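Local coordinates for hypothetical protein Atu2299 (Agrobacterium tumefaciens, PDB 2HLY) that is of unknown function but probably adopts a fold related to that of papain-like cysteine peptidases, at residues A61-G66 against N87-V92. Numbering follows the deposited sequence.
Sequences AAYNLG and NFHCWV
The methyl group of A61 meets two aromatic side chains of strand 89-94: its CB lies 3.8 Å from CD2 of H89 and 4.2 Å from CZ3 of W91. The two lines of contact leave CB almost at right angles, which places the methyl between the imidazole and the indole, oblique to both. H89 reaches this position with CG anti to its own backbone N (chi1 -167°), which carries CD2 toward A61 and NE2 toward Y63. In W91 the first torsion instead sets CG between the backbone N and the carbonyl carbon, directing the indole toward A61, with CZ3 of its six-membered ring doing the touching.

The segments belong to separate antiparallel sheets, and their strand axes run at 73° with a closest approach of 8.4 Å; accordingly only A61 and H89 come near in backbone, CA to CA 6.3 Å, and the buried area is a modest 158 Å². H89 NE2 is hydrogen-bonded to D100 on the adjacent antiparallel strand, and its side chain touches S35, near the start of helix 31-50. In papain-like enzymes a Cys at the start of the central helix faces a His on a strand, oriented by an Asn or Asp on the next strand; this arrangement is comparable, though no catalytic role is established.

Y63 completes the contact edge to edge: its OH stands 4.3 Å from NE2 of H89, near the plane of each ring, while the two planes are turned about 90° apart. That separation is too long for a hydrogen bond; Y63 OH is bonded to Y142 OH, and the Y142 ring stacks with W91. All four touching residues are buried, with F72 stacked on the H89 ring, and W91 NE1 donates a hydrogen bond to OE2 of E93.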
loop_
_atom_site.group_PDB
_atom_site.type_symbol
_atom_site.label_atom_id
_atom_site.label_comp_id
_atom_site.label_asym_id
_atom_site.label_seq_id
_atom_site.Cartn_x
_atom_site.Cartn_y
_atom_site.Cartn_z
ATOM N N ALA A 61 11.794 5.333 -1.203
ATOM C CA ALA A 61 11.418 4.677 0.060
ATOM C C ALA A 61 12.389 3.547 0.358
ATOM O O ALA A 61 12.848 2.857 -0.559
ATOM C CB ALA A 61 9.994 4.147 0.011
ATOM N N ALA A 62 12.713 3.378 1.633
ATOM C CA ALA A 62 13.607 2.294 2.052
ATOM C C ALA A 62 13.146 1.757 3.385
ATOM O O ALA A 62 12.694 2.525 4.226
ATOM C CB ALA A 62 15.025 2.792 2.164
ATOM N N TYR A 63 13.269 0.445 3.570
ATOM C CA TYR A 63 12.824 -0.210 4.796
ATOM C C TYR A 63 13.870 -1.203 5.257
ATOM O O TYR A 63 14.462 -1.895 4.424
ATOM C CB TYR A 63 11.576 -1.038 4.505
ATOM C CG TYR A 63 10.370 -0.245 4.107
ATOM C CD1 TYR A 63 9.592 0.377 5.090
ATOM C CD2 TYR A 63 9.971 -0.156 2.761
ATOM C CE1 TYR A 63 8.456 1.108 4.745
ATOM C CE2 TYR A 63 8.829 0.582 2.405
ATOM C CZ TYR A 63 8.082 1.200 3.409
ATOM O OH TYR A 63 6.947 1.923 3.102
ATOM N N ASN A 64 14.083 -1.300 6.566
ATOM C CA ASN A 64 14.805 -2.447 7.085
ATOM C C ASN A 64 13.755 -3.464 7.501
ATOM O O ASN A 64 12.985 -3.215 8.421
ATOM C CB ASN A 64 15.691 -2.065 8.280
ATOM C CG ASN A 64 16.371 -3.281 8.900
ATOM O OD1 ASN A 64 15.792 -4.378 8.942
ATOM N ND2 ASN A 64 17.601 -3.102 9.377
ATOM N N LEU A 65 13.702 -4.586 6.789
ATOM C CA LEU A 65 12.732 -5.623 7.092
ATOM C C LEU A 65 13.461 -6.852 7.615
ATOM O O LEU A 65 13.978 -7.657 6.839
ATOM C CB LEU A 65 11.880 -5.934 5.858
ATOM C CG LEU A 65 11.157 -4.721 5.233
ATOM C CD1 LEU A 65 10.511 -5.123 3.912
ATOM C CD2 LEU A 65 10.156 -4.051 6.182
ATOM N N GLY A 66 13.518 -6.966 8.935
ATOM C CA GLY A 66 14.125 -8.129 9.586
ATOM C C GLY A 66 15.607 -8.290 9.299
ATOM O O GLY A 66 16.118 -9.416 9.267
ATOM N N ASN A 87 11.141 1.341 -9.930
ATOM C CA ASN A 87 11.603 1.482 -8.528
ATOM C C ASN A 87 10.951 2.631 -7.758
ATOM O O ASN A 87 11.194 2.779 -6.560
ATOM C CB ASN A 87 13.129 1.617 -8.432
ATOM C CG ASN A 87 13.853 0.346 -8.800
ATOM O OD1 ASN A 87 13.373 -0.758 -8.533
ATOM N ND2 ASN A 87 15.023 0.491 -9.408
ATOM N N PHE A 88 10.164 3.450 -8.448
ATOM C CA PHE A 88 9.346 4.469 -7.783
ATOM C C PHE A 88 8.375 3.774 -6.824
ATOM O O PHE A 88 7.840 2.706 -7.138
ATOM C CB PHE A 88 8.555 5.254 -8.817
ATOM C CG PHE A 88 7.919 6.490 -8.269
ATOM C CD1 PHE A 88 8.671 7.647 -8.139
ATOM C CD2 PHE A 88 6.581 6.498 -7.893
ATOM C CE1 PHE A 88 8.108 8.802 -7.638
ATOM C CE2 PHE A 88 6.004 7.667 -7.383
ATOM C CZ PHE A 88 6.783 8.806 -7.251
ATOM N N HIS A 89 8.155 4.378 -5.659
ATOM C CA HIS A 89 7.281 3.768 -4.659
ATOM C C HIS A 89 6.369 4.783 -3.981
ATOM O O HIS A 89 6.775 5.921 -3.755
ATOM C CB HIS A 89 8.122 3.036 -3.615
ATOM C CG HIS A 89 7.325 2.138 -2.726
ATOM N ND1 HIS A 89 6.778 0.955 -3.176
ATOM C CD2 HIS A 89 6.978 2.245 -1.422
ATOM C CE1 HIS A 89 6.132 0.367 -2.182
ATOM N NE2 HIS A 89 6.241 1.130 -1.106
ATOM N N CYS A 90 5.130 4.370 -3.688
ATOM C CA CYS A 90 4.158 5.220 -2.996
ATOM C C CYS A 90 3.806 4.636 -1.644
ATOM O O CYS A 90 3.862 3.410 -1.461
ATOM C CB CYS A 90 2.865 5.323 -3.802
ATOM S SG CYS A 90 3.070 6.168 -5.366
ATOM N N TRP A 91 3.389 5.507 -0.740
ATOM C CA TRP A 91 2.922 5.108 0.600
ATOM C C TRP A 91 1.777 6.045 1.006
ATOM O O TRP A 91 1.372 6.915 0.224
ATOM C CB TRP A 91 4.072 5.187 1.601
ATOM C CG TRP A 91 4.663 6.546 1.718
ATOM C CD1 TRP A 91 4.314 7.529 2.598
ATOM C CD2 TRP A 91 5.728 7.083 0.917
ATOM N NE1 TRP A 91 5.090 8.643 2.399
ATOM C CE2 TRP A 91 5.964 8.398 1.369
ATOM C CE3 TRP A 91 6.507 6.572 -0.126
ATOM C CZ2 TRP A 91 6.951 9.218 0.808
ATOM C CZ3 TRP A 91 7.483 7.389 -0.696
ATOM C CH2 TRP A 91 7.705 8.692 -0.216
ATOM N N VAL A 92 1.254 5.875 2.223
ATOM C CA VAL A 92 0.189 6.747 2.714
ATOM C C VAL A 92 0.668 7.439 3.979
ATOM O O VAL A 92 1.360 6.826 4.799
ATOM C CB VAL A 92 -1.086 5.935 3.031
ATOM C CG1 VAL A 92 -2.175 6.844 3.586
ATOM C CG2 VAL A 92 -1.585 5.281 1.763
#